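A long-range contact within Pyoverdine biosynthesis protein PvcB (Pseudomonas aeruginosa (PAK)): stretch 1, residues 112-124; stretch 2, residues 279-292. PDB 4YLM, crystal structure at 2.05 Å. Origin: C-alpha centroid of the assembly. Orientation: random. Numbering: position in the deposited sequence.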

# COMPACT_ATOMS: atom_id res chain seq x y z
N HIS A 112 24.20 4.28 17.11
CA HIS A 112 24.83 4.47 15.81
C HIS A 112 23.86 4.03 14.72
O HIS A 112 22.71 3.70 15.00
N TRP A 113 24.31 4.04 13.47
CA TRP A 113 23.50 3.48 12.38
C TRP A 113 24.27 2.44 11.59
O TRP A 113 25.50 2.45 11.59
N ASP A 114 23.56 1.54 10.92
CA ASP A 114 24.19 0.51 10.11
C ASP A 114 24.61 1.07 8.77
O ASP A 114 23.91 1.90 8.18
N GLY A 115 25.77 0.61 8.29
CA GLY A 115 26.25 1.00 6.98
C GLY A 115 27.15 2.23 6.96
O GLY A 115 27.52 2.69 5.88
N MET A 116 27.48 2.75 8.13
CA MET A 116 28.31 3.96 8.24
C MET A 116 29.57 3.90 7.38
O MET A 116 29.98 4.90 6.78
N TYR A 117 30.20 2.73 7.36
CA TYR A 117 31.49 2.56 6.70
C TYR A 117 31.36 1.73 5.44
O TYR A 117 32.36 1.21 4.93
N LEU A 118 30.14 1.58 4.94
CA LEU A 118 29.90 0.74 3.77
C LEU A 118 29.70 1.58 2.52
O LEU A 118 29.47 2.78 2.60
N GLU A 119 29.78 0.94 1.36
CA GLU A 119 29.58 1.65 0.11
C GLU A 119 28.10 1.99 -0.08
O GLU A 119 27.76 2.99 -0.72
N THR A 120 27.22 1.14 0.46
CA THR A 120 25.78 1.37 0.39
C THR A 120 25.15 1.17 1.77
O THR A 120 25.60 0.34 2.56
N VAL A 121 24.10 1.94 2.04
CA VAL A 121 23.46 1.98 3.35
C VAL A 121 22.09 1.30 3.27
O VAL A 121 21.26 1.65 2.43
N PRO A 122 21.85 0.30 4.13
CA PRO A 122 20.56 -0.40 4.06
C PRO A 122 19.44 0.48 4.61
O PRO A 122 19.68 1.22 5.55
N GLU A 123 18.23 0.39 4.04
CA GLU A 123 17.11 1.13 4.61
C GLU A 123 16.56 0.46 5.87
O GLU A 123 16.25 1.14 6.85
N PHE A 124 16.45 -0.86 5.85
CA PHE A 124 15.85 -1.60 6.96
C PHE A 124 16.78 -2.66 7.54
O PHE A 124 17.56 -3.31 6.81
N ILE A 279 17.95 -4.76 4.28
CA ILE A 279 17.20 -4.55 3.04
C ILE A 279 17.64 -3.22 2.45
O ILE A 279 17.64 -2.21 3.15
N HIS A 280 18.00 -3.22 1.18
CA HIS A 280 18.43 -2.00 0.50
C HIS A 280 17.29 -1.00 0.43
O HIS A 280 16.12 -1.38 0.44
N ALA A 281 17.64 0.27 0.36
CA ALA A 281 16.71 1.32 -0.04
C ALA A 281 16.29 1.11 -1.50
O ALA A 281 16.86 0.26 -2.20
N GLU A 282 15.29 1.87 -1.96
CA GLU A 282 14.73 1.69 -3.30
C GLU A 282 14.87 2.98 -4.09
O GLU A 282 14.06 3.89 -3.93
N PRO A 283 15.90 3.06 -4.93
CA PRO A 283 16.83 1.95 -5.14
C PRO A 283 17.99 2.04 -4.15
O PRO A 283 18.01 2.94 -3.29
N ALA A 284 18.95 1.14 -4.27
CA ALA A 284 20.04 1.07 -3.29
C ALA A 284 20.64 2.44 -3.00
O ALA A 284 20.82 3.25 -3.91
N LEU A 285 20.96 2.69 -1.74
CA LEU A 285 21.45 4.01 -1.33
C LEU A 285 22.97 4.07 -1.21
O LEU A 285 23.57 3.50 -0.30
N ARG A 286 23.60 4.80 -2.13
CA ARG A 286 25.03 5.05 -2.03
C ARG A 286 25.31 5.84 -0.76
O ARG A 286 24.65 6.84 -0.49
N ASN A 287 26.27 5.37 0.04
CA ASN A 287 26.61 6.03 1.30
C ASN A 287 27.12 7.44 1.06
O ASN A 287 28.19 7.62 0.48
N PRO A 288 26.36 8.45 1.51
CA PRO A 288 26.75 9.85 1.30
C PRO A 288 27.83 10.33 2.26
O PRO A 288 28.34 11.43 2.09
N HIS A 289 28.17 9.51 3.26
CA HIS A 289 29.10 9.96 4.29
C HIS A 289 30.45 9.25 4.26
O HIS A 289 31.37 9.63 4.99
N LEU A 290 30.58 8.23 3.43
CA LEU A 290 31.83 7.48 3.34
C LEU A 290 32.93 8.34 2.71
O LEU A 290 32.73 8.99 1.69
N GLN A 291 34.10 8.35 3.33
CA GLN A 291 35.24 9.05 2.75
C GLN A 291 35.93 8.16 1.72
O GLN A 291 36.50 7.13 2.05
N ARG A 292 35.84 8.57 0.46
CA ARG A 292 36.43 7.83 -0.64
C ARG A 292 37.67 8.57 -1.17
O ARG A 292 38.47 8.01 -1.92

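This long-range contact in PvcB illustrates a general principle: where two loop-rich segments share only short, irregular strand pairing, a few polar side chains and bound waters complete the join. N287 is the centrepiece. Its CA-to-CB bond points toward stretch 1, and chi1 in the t well carries the amide into the turn spanning G115 to L118, where ND2 donates to M116 O and to L118 O, both at 2.9 Å. The other amide atom, OD1, accepts from H289 N at 2.8 Å and from a water that also binds W113 NE1 (3.0 Å from its oxygen) and H289 ND1. The rings of W113 (chi1 p) and H289 (chi1 m) approach to 4.0 Å, CZ2 to ND1.

V121 and L285, both t at chi1, add an apolar contact, with V121 CB 4.0 Å from L285 CD2, while V121 CG2 rests 3.6 Å from N287 CG. The CA-to-CB bond of L290 (t, p) points toward stretch 1, its CD2 3.5 Å from L118 O.

At the exposed margin, the CA-to-CB bond of E119 points away, yet chi1 t and chi2 p bring OE1 back to R292 NE, a 3.2 Å salt bridge. One water joins V121 O, H280 ND1, A281 N and L285 N; two others link E123 OE1 to H280 O and to E282 N.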

# COMPACT_ATOMS: atom_id res chain seq x y z
CB HIS A 112 26.17 3.70 15.72
CG HIS A 112 26.01 2.21 15.83
ND1 HIS A 112 25.65 1.58 16.99
CD2 HIS A 112 26.16 1.24 14.90
CE1 HIS A 112 25.58 0.28 16.78
NE2 HIS A 112 25.88 0.04 15.52
CB TRP A 113 22.94 4.59 11.48
CG TRP A 113 23.90 5.33 10.57
CD1 TRP A 113 24.05 5.14 9.22
CD2 TRP A 113 24.78 6.42 10.91
NE1 TRP A 113 24.98 6.02 8.71
CE2 TRP A 113 25.44 6.81 9.73
CE3 TRP A 113 25.08 7.07 12.11
CZ2 TRP A 113 26.39 7.84 9.71
CZ3 TRP A 113 26.02 8.10 12.09
CH2 TRP A 113 26.66 8.47 10.90
CB ASP A 114 23.26 -0.69 9.90
CG ASP A 114 23.22 -1.62 11.09
OD1 ASP A 114 23.96 -1.35 12.07
OD2 ASP A 114 22.46 -2.62 11.05
CB MET A 116 28.76 4.16 9.68
CG MET A 116 27.67 4.38 10.70
SD MET A 116 28.42 4.51 12.34
CE MET A 116 29.70 5.73 11.97
CB TYR A 117 32.48 1.85 7.63
CG TYR A 117 32.83 2.61 8.88
CD1 TYR A 117 33.55 3.80 8.81
CD2 TYR A 117 32.45 2.15 10.13
CE1 TYR A 117 33.88 4.50 9.96
CE2 TYR A 117 32.77 2.85 11.28
CZ TYR A 117 33.49 4.02 11.18
OH TYR A 117 33.81 4.72 12.33
CB LEU A 118 28.69 -0.17 4.00
CG LEU A 118 28.70 -1.10 5.21
CD1 LEU A 118 27.45 -1.97 5.18
CD2 LEU A 118 29.95 -1.98 5.22
CB GLU A 119 30.10 0.83 -1.07
CG GLU A 119 29.84 1.48 -2.43
CD GLU A 119 30.63 2.76 -2.64
OE1 GLU A 119 31.64 2.98 -1.94
OE2 GLU A 119 30.23 3.57 -3.51
CB THR A 120 25.09 0.45 -0.62
OG1 THR A 120 25.17 -0.90 -0.16
CG2 THR A 120 25.75 0.55 -1.98
CB VAL A 121 23.33 3.45 3.85
CG1 VAL A 121 22.61 3.53 5.18
CG2 VAL A 121 24.72 4.11 3.95
CB PRO A 122 20.76 -1.60 4.97
CG PRO A 122 21.76 -1.13 5.99
CD PRO A 122 22.69 -0.19 5.24
CB GLU A 123 15.98 1.36 3.58
CG GLU A 123 14.78 2.12 4.18
CD GLU A 123 13.78 2.61 3.13
OE1 GLU A 123 13.83 2.13 1.98
OE2 GLU A 123 12.95 3.48 3.46
CB PHE A 124 14.58 -2.34 6.51
CG PHE A 124 13.50 -1.44 5.93
CD1 PHE A 124 12.84 -0.51 6.72
CD2 PHE A 124 13.16 -1.55 4.59
CE1 PHE A 124 11.84 0.32 6.17
CE2 PHE A 124 12.16 -0.73 4.03
CZ PHE A 124 11.51 0.20 4.82
CB ILE A 279 15.68 -4.50 3.28
CG1 ILE A 279 15.23 -5.70 4.12
CG2 ILE A 279 14.91 -4.37 1.95
CD1 ILE A 279 15.38 -7.03 3.43
CB HIS A 280 18.86 -2.32 -0.93
CG HIS A 280 20.29 -2.78 -1.05
ND1 HIS A 280 21.35 -1.97 -0.71
CD2 HIS A 280 20.82 -3.94 -1.49
CE1 HIS A 280 22.48 -2.63 -0.94
NE2 HIS A 280 22.18 -3.82 -1.42
CB ALA A 281 17.37 2.70 0.14
CB GLU A 282 13.24 1.35 -3.22
CG GLU A 282 12.89 0.01 -2.62
CD GLU A 282 11.39 -0.18 -2.50
OE1 GLU A 282 10.82 -0.95 -3.29
OE2 GLU A 282 10.78 0.46 -1.61
CB PRO A 283 17.33 2.19 -6.56
CG PRO A 283 17.38 3.71 -6.65
CD PRO A 283 16.23 4.22 -5.79
CB ALA A 284 21.11 0.07 -3.74
CB LEU A 285 20.84 4.39 0.03
CG LEU A 285 21.39 5.67 0.67
CD1 LEU A 285 21.16 6.86 -0.25
CD2 LEU A 285 20.75 5.92 2.04
CB ARG A 286 25.50 5.84 -3.26
CG ARG A 286 26.97 6.19 -3.27
CD ARG A 286 27.32 6.91 -4.56
NE ARG A 286 28.73 7.25 -4.65
CZ ARG A 286 29.24 8.41 -4.25
NH1 ARG A 286 28.45 9.34 -3.74
NH2 ARG A 286 30.54 8.64 -4.37
CB ASN A 287 27.67 5.22 2.06
CG ASN A 287 27.91 5.75 3.46
OD1 ASN A 287 27.46 6.84 3.82
ND2 ASN A 287 28.62 4.96 4.27
CB PRO A 288 25.45 10.62 1.56
CG PRO A 288 24.72 9.77 2.55
CD PRO A 288 25.05 8.34 2.18
CB HIS A 289 28.45 9.79 5.66
CG HIS A 289 27.13 10.50 5.79
ND1 HIS A 289 25.99 9.87 6.25
CD2 HIS A 289 26.78 11.77 5.51
CE1 HIS A 289 24.99 10.74 6.25
NE2 HIS A 289 25.44 11.89 5.80
CB LEU A 290 31.64 6.21 2.51
CG LEU A 290 32.85 5.28 2.42
CD1 LEU A 290 33.26 4.82 3.80
CD2 LEU A 290 32.56 4.10 1.52
CB GLN A 291 36.22 9.51 3.83
CG GLN A 291 35.61 10.53 4.80
CD GLN A 291 34.92 11.68 4.08
OE1 GLN A 291 33.72 11.62 3.80
NE2 GLN A 291 35.67 12.73 3.78
CB ARG A 292 35.41 7.65 -1.76
CG ARG A 292 34.13 6.93 -1.33
CD ARG A 292 33.07 6.93 -2.43
NE ARG A 292 31.90 6.14 -2.08
CZ ARG A 292 30.84 6.62 -1.43
NH1 ARG A 292 30.80 7.89 -1.07
NH2 ARG A 292 29.81 5.82 -1.15
O HOH W 1 25.65 7.05 6.02
O HOH W 2 20.54 0.69 0.06
O HOH W 3 13.62 -0.59 1.07
O HOH W 4 14.09 3.70 -0.21